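Local coordinates for protein nuclease NucT (Helicobacter pylori, PDB 6EHI) that is a nuclease of the PLD-like family, built as a mixed beta sheet flanked by helices and assembled from two copies of the chain, at residues V60-D65 with P84-C89; K35-S40 with S150-M155. The protein carries 1 engineered substitution. All coordinates share one frame; numbering follows the deposited sequence.

Interaction 1: V60-D65 with P84-C89; sequences VQIIYD and PNTKVC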
loop_
_atom_site.group_PDB
_atom_site.type_symbol
_atom_site.label_atom_id
_atom_site.label_comp_id
_atom_site.label_asym_id
_atom_site.label_seq_id
_atom_site.Cartn_x
_atom_site.Cartn_y
_atom_site.Cartn_z
ATOM N N VAL A 60 -3.995 22.138 -2.803
ATOM C CA VAL A 60 -3.375 20.947 -2.338
ATOM C C VAL A 60 -3.721 20.704 -0.883
ATOM O O VAL A 60 -3.684 21.609 -0.041
ATOM C CB VAL A 60 -1.872 21.070 -2.494
ATOM C CG1 VAL A 60 -1.208 19.827 -2.003
ATOM C CG2 VAL A 60 -1.534 21.345 -3.933
ATOM N N GLN A 61 -4.087 19.479 -0.565
ATOM C CA GLN A 61 -4.381 19.071 0.813
ATOM C C GLN A 61 -3.567 17.786 1.084
ATOM O O GLN A 61 -3.506 16.923 0.221
ATOM C CB GLN A 61 -5.836 18.751 0.938
ATOM C CG GLN A 61 -6.681 20.008 0.777
ATOM C CD GLN A 61 -8.167 19.730 0.691
ATOM O OE1 GLN A 61 -8.595 18.820 -0.035
ATOM N NE2 GLN A 61 -8.967 20.472 1.489
ATOM N N ILE A 62 -2.875 17.748 2.199
ATOM C CA ILE A 62 -2.021 16.600 2.553
ATOM C C ILE A 62 -2.298 16.191 3.961
ATOM O O ILE A 62 -2.109 17.011 4.844
ATOM C CB ILE A 62 -0.553 16.999 2.411
ATOM C CG1 ILE A 62 -0.328 17.732 1.085
ATOM C CG2 ILE A 62 0.346 15.745 2.496
ATOM C CD1 ILE A 62 1.103 18.138 0.865
ATOM N N ILE A 63 -2.835 14.988 4.190
ATOM C CA ILE A 63 -2.980 14.355 5.527
ATOM C C ILE A 63 -1.759 13.467 5.761
ATOM O O ILE A 63 -1.530 12.536 4.965
ATOM C CB ILE A 63 -4.273 13.507 5.624
ATOM C CG1 ILE A 63 -5.491 14.335 5.173
ATOM C CG2 ILE A 63 -4.345 12.883 6.979
ATOM C CD1 ILE A 63 -6.830 13.601 5.080
ATOM N N TYR A 64 -0.905 13.798 6.744
ATOM C CA TYR A 64 0.236 12.977 7.157
ATOM C C TYR A 64 -0.067 12.114 8.373
ATOM O O TYR A 64 -0.787 12.566 9.345
ATOM C CB TYR A 64 1.348 13.890 7.530
ATOM C CG TYR A 64 2.046 14.742 6.497
ATOM C CD1 TYR A 64 1.461 15.945 5.968
ATOM C CD2 TYR A 64 3.281 14.326 5.947
ATOM C CE1 TYR A 64 2.137 16.738 5.064
ATOM C CE2 TYR A 64 3.929 15.102 5.017
ATOM C CZ TYR A 64 3.368 16.299 4.572
ATOM O OH TYR A 64 4.000 17.069 3.619
ATOM N N ASP A 65 0.502 10.916 8.485
ATOM C CA ASP A 65 0.450 10.197 9.779
ATOM C C ASP A 65 0.990 11.068 10.964
ATOM O O ASP A 65 2.063 11.698 10.843
ATOM C CB ASP A 65 1.187 8.860 9.730
ATOM C CG ASP A 65 1.299 8.174 11.078
ATOM O OD1 ASP A 65 0.295 7.626 11.491
ATOM O OD2 ASP A 65 2.410 8.179 11.725
ATOM N N PRO A 84 1.564 28.576 -0.240
ATOM C CA PRO A 84 0.304 28.988 -0.849
ATOM C C PRO A 84 -0.518 27.826 -1.398
ATOM O O PRO A 84 0.044 26.871 -1.965
ATOM C CB PRO A 84 0.771 29.912 -1.955
ATOM C CG PRO A 84 1.903 30.585 -1.286
ATOM C CD PRO A 84 2.649 29.482 -0.624
ATOM N N ASN A 85 -1.821 27.906 -1.158
ATOM C CA ASN A 85 -2.838 26.953 -1.632
ATOM C C ASN A 85 -2.646 25.567 -1.017
ATOM O O ASN A 85 -3.224 24.618 -1.514
ATOM C CB ASN A 85 -2.851 26.856 -3.177
ATOM C CG ASN A 85 -2.922 28.232 -3.855
ATOM O OD1 ASN A 85 -2.085 28.601 -4.693
ATOM N ND2 ASN A 85 -3.937 28.953 -3.524
ATOM N N THR A 86 -1.803 25.445 0.002
ATOM C CA THR A 86 -1.446 24.102 0.598
ATOM C C THR A 86 -1.909 24.004 2.048
ATOM O O THR A 86 -1.522 24.792 2.910
ATOM C CB THR A 86 0.038 23.794 0.402
ATOM O OG1 THR A 86 0.330 24.076 -0.988
ATOM C CG2 THR A 86 0.442 22.347 0.634
ATOM N N LYS A 87 -2.726 22.996 2.317
ATOM C CA LYS A 87 -3.271 22.650 3.637
ATOM C C LYS A 87 -2.549 21.383 4.051
ATOM O O LYS A 87 -2.639 20.384 3.349
ATOM C CB LYS A 87 -4.783 22.350 3.592
ATOM C CG LYS A 87 -5.379 22.153 4.998
ATOM C CD LYS A 87 -6.808 21.596 4.958
ATOM C CE LYS A 87 -7.445 21.326 6.314
ATOM N NZ LYS A 87 -7.424 22.511 7.216
ATOM N N VAL A 88 -1.851 21.401 5.169
ATOM C CA VAL A 88 -1.250 20.143 5.720
ATOM C C VAL A 88 -1.848 19.889 7.078
ATOM O O VAL A 88 -2.188 20.842 7.820
ATOM C CB VAL A 88 0.285 20.172 5.756
ATOM C CG1 VAL A 88 0.853 20.457 4.408
ATOM C CG2 VAL A 88 0.785 21.131 6.827
ATOM N N CYS A 89 -2.021 18.613 7.460
ATOM C CA CYS A 89 -2.525 18.288 8.746
ATOM C C CYS A 89 -2.067 16.852 9.162
ATOM O O CYS A 89 -1.383 16.188 8.360
ATOM C CB CYS A 89 -4.051 18.467 8.701
ATOM S SG CYS A 89 -4.872 17.236 7.610
#
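V60, Q61, I62 and I63 pair in parallel with T86, K87, V88 and C89, and five backbone hydrogen bonds tie the two strands together. V60 N gives the first, a nearly straight one (179° at the hydrogen), to N85 O at 2.9 Å. V60 O then accepts K87 N (2.9 Å), and I62 N reaches K87 O (2.9 Å). The bond from C89 N to I62 O (3.1 Å) is the most bent of the five (146°), before Y64 N closes the series on C89 O at 2.9 Å. The backbone N-H and C=O of Q61 and I63 point the other way, to V34, I36 and I38, which places strand 59-65 between two parallel partners. At the loop end T86 OG1 donates to P84 O (3.0 Å) from above the carbonyl plane.

Side chains alternate between the two faces of the sheet. V60, I62, T86 and V88 line one, against helices 44-54 and 77-80. The Y64 ring swings onto this side too: CE1 lies 4.0 Å from V88 CB, C89 O meets the ring edge in its plane, and the hydroxyl is hydrogen-bonded to T76. Q61, I63, K87 and C89 line the other face. There C89 SG, held between its backbone N and carbonyl carbon (chi1 67°), packs 3.8 Å from I63 CG1 and is joined by a disulfide to C159, while Q61 OE1 is taken by K35. Beyond the pairing, the D65 carboxylate caps the next helix through S68 N and also takes M105 N. Strands 59-65 and 86-91, parallel neighbours joined through helices 66-69 and 77-80, make a beta-alpha-beta crossover; with helix 142-158 on the other face this belongs to the PLD-like alpha/beta sandwich.

Interaction 2: K35-S40 with S150-M155; sequences KIAIYS and SYYQKM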
loop_
_atom_site.group_PDB
_atom_site.type_symbol
_atom_site.label_atom_id
_atom_site.label_comp_id
_atom_site.label_asym_id
_atom_site.label_seq_id
_atom_site.Cartn_x
_atom_site.Cartn_y
_atom_site.Cartn_z
ATOM N N LYS A 35 -5.246 15.906 -3.611
ATOM C CA LYS A 35 -5.600 15.438 -2.326
ATOM C C LYS A 35 -4.739 14.254 -1.970
ATOM O O LYS A 35 -4.702 13.250 -2.697
ATOM C CB LYS A 35 -7.082 15.068 -2.285
ATOM C CG LYS A 35 -8.061 16.297 -2.458
ATOM C CD LYS A 35 -9.523 15.869 -2.603
ATOM C CE LYS A 35 -10.411 17.050 -2.901
ATOM N NZ LYS A 35 -10.603 17.812 -1.634
ATOM N N ILE A 36 -4.023 14.344 -0.832
ATOM C CA ILE A 36 -3.026 13.303 -0.532
ATOM C C ILE A 36 -3.198 12.853 0.885
ATOM O O ILE A 36 -3.423 13.677 1.800
ATOM C CB ILE A 36 -1.593 13.843 -0.671
ATOM C CG1 ILE A 36 -1.308 14.218 -2.112
ATOM C CG2 ILE A 36 -0.509 12.904 -0.102
ATOM C CD1 ILE A 36 -0.212 15.286 -2.365
ATOM N N ALA A 37 -3.166 11.536 1.110
ATOM C CA ALA A 37 -2.995 10.973 2.457
ATOM C C ALA A 37 -1.779 10.104 2.434
ATOM O O ALA A 37 -1.729 9.223 1.582
ATOM C CB ALA A 37 -4.203 10.193 2.823
ATOM N N ILE A 38 -0.771 10.405 3.253
ATOM C CA ILE A 38 0.509 9.711 3.201
ATOM C C ILE A 38 1.044 9.432 4.548
ATOM O O ILE A 38 1.131 10.318 5.368
ATOM C CB ILE A 38 1.480 10.538 2.341
ATOM C CG1 ILE A 38 2.790 9.788 2.036
ATOM C CG2 ILE A 38 1.651 11.964 2.849
ATOM C CD1 ILE A 38 2.594 8.550 1.203
ATOM N N TYR A 39 1.494 8.179 4.766
ATOM C CA TYR A 39 2.115 7.750 5.998
ATOM C C TYR A 39 3.452 8.444 6.205
ATOM O O TYR A 39 3.632 9.192 7.196
ATOM C CB TYR A 39 2.297 6.183 6.040
ATOM C CG TYR A 39 3.037 5.757 7.251
ATOM C CD1 TYR A 39 2.377 5.662 8.490
ATOM C CD2 TYR A 39 4.436 5.527 7.206
ATOM C CE1 TYR A 39 3.061 5.323 9.627
ATOM C CE2 TYR A 39 5.123 5.222 8.358
ATOM C CZ TYR A 39 4.397 5.165 9.579
ATOM O OH TYR A 39 5.010 4.795 10.772
ATOM N N SER A 40 4.425 8.215 5.280
ATOM C CA SER A 40 5.735 8.847 5.367
ATOM C C SER A 40 6.016 9.528 4.031
ATOM O O SER A 40 5.814 8.923 2.986
ATOM C CB SER A 40 6.837 7.811 5.682
ATOM O OG SER A 40 8.139 8.287 5.371
ATOM N N SER A 150 -14.813 10.748 -1.250
ATOM C CA SER A 150 -15.766 10.829 -0.181
ATOM C C SER A 150 -15.182 10.566 1.182
ATOM O O SER A 150 -15.424 11.292 2.184
ATOM C CB SER A 150 -16.967 9.859 -0.455
ATOM O OG SER A 150 -17.753 9.776 0.710
ATOM N N TYR A 151 -14.347 9.501 1.232
ATOM C CA TYR A 151 -13.776 9.184 2.500
ATOM C C TYR A 151 -12.624 10.117 2.783
ATOM O O TYR A 151 -12.330 10.238 3.903
ATOM C CB TYR A 151 -13.338 7.745 2.589
ATOM C CG TYR A 151 -14.501 6.761 2.689
ATOM C CD1 TYR A 151 -15.174 6.611 3.836
ATOM C CD2 TYR A 151 -14.864 6.008 1.614
ATOM C CE1 TYR A 151 -16.241 5.724 3.954
ATOM C CE2 TYR A 151 -15.973 5.132 1.687
ATOM C CZ TYR A 151 -16.619 4.993 2.872
ATOM O OH TYR A 151 -17.710 4.169 3.123
ATOM N N TYR A 152 -12.002 10.659 1.766
ATOM C CA TYR A 152 -10.934 11.641 1.989
ATOM C C TYR A 152 -11.486 12.844 2.816
ATOM O O TYR A 152 -10.886 13.302 3.808
ATOM C CB TYR A 152 -10.325 12.102 0.687
ATOM C CG TYR A 152 -9.088 12.953 0.956
ATOM C CD1 TYR A 152 -7.837 12.396 1.121
ATOM C CD2 TYR A 152 -9.197 14.310 1.149
ATOM C CE1 TYR A 152 -6.717 13.186 1.377
ATOM C CE2 TYR A 152 -8.085 15.101 1.376
ATOM C CZ TYR A 152 -6.822 14.545 1.508
ATOM O OH TYR A 152 -5.707 15.318 1.788
ATOM N N GLN A 153 -12.608 13.345 2.402
ATOM C CA GLN A 153 -13.313 14.423 3.151
ATOM C C GLN A 153 -13.627 14.097 4.564
ATOM O O GLN A 153 -13.412 14.947 5.443
ATOM C CB GLN A 153 -14.604 14.794 2.396
ATOM C CG GLN A 153 -14.320 15.469 1.059
ATOM C CD GLN A 153 -13.344 16.641 1.108
ATOM O OE1 GLN A 153 -13.664 17.685 1.636
ATOM N NE2 GLN A 153 -12.145 16.454 0.591
ATOM N N LYS A 154 -14.029 12.849 4.838
ATOM C CA LYS A 154 -14.249 12.388 6.205
ATOM C C LYS A 154 -12.932 12.354 6.999
ATOM O O LYS A 154 -12.861 12.835 8.124
ATOM C CB LYS A 154 -14.893 10.977 6.264
ATOM C CG LYS A 154 -16.375 10.939 5.867
ATOM C CD LYS A 154 -17.117 9.668 6.276
ATOM C CE LYS A 154 -16.830 9.106 7.666
ATOM N NZ LYS A 154 -17.683 9.562 8.795
ATOM N N MET A 155 -11.866 11.833 6.347
ATOM C CA MET A 155 -10.552 11.902 6.964
ATOM C C MET A 155 -10.149 13.345 7.320
ATOM O O MET A 155 -9.517 13.577 8.404
ATOM C CB MET A 155 -9.496 11.272 6.076
ATOM C CG MET A 155 -9.781 9.776 6.029
ATOM S SD MET A 155 -8.686 8.942 4.833
ATOM C CE MET A 155 -7.133 9.079 5.666
#
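Y152 projects from helix 142-158 onto K35, I36 and A37, where that helix crosses a face of the sheet in this PLD-like alpha/beta sandwich; the helix and strand segments make an angle of 66° with axes 10.0 Å apart. CG of Y152 stands anti to the backbone N (chi1 -171°), on a CB that points toward the strand.

Y152 OH donates a hydrogen bond to I36 O at 2.8 Å, from well above the carbonyl plane. I36 O also accepts I63 N of the neighbouring strand, so this buried carbonyl has two donors.

The ring face is used in a CH-pi contact, with K35 CB 3.9 Å from the ring centroid, over the face and offset toward its CE2-CZ rim. The rest of the lysine chain runs on past the CE2 and CD2 side of the ring, and its NZ is hydrogen-bonded to Q61.

Apolar packing completes the seam, with I63 and I111 also against the Y152 ring. On the helix surface beyond, the Y151 ring meets that of Y14 from the second subunit. A37 CB lies 4.2 Å from Y152 CE1 at the ring edge, and M155 CE touches the same methyl at 4.2 Å.

Overall arrangement
The centres of the two interactions are about 10 Å apart, and both use the same mixed sheet, in which strands 33-38 and 59-65 are parallel neighbours. Along the chain the order is 35-40, 60-65, 84-89, 150-155, so interaction 1 is nested inside the long loop that interaction 2 closes. Interaction 1 extends the sheet by pairing strand against strand; interaction 2 covers one of its faces with helix 142-158. They meet directly: Q61 OE1 and K35 NZ are 2.8 Å apart, and I63 CG1 packs 3.5 Å from Y152 OH. Sheet pairing and helix cover thus form one continuous core within the PLD-like domain.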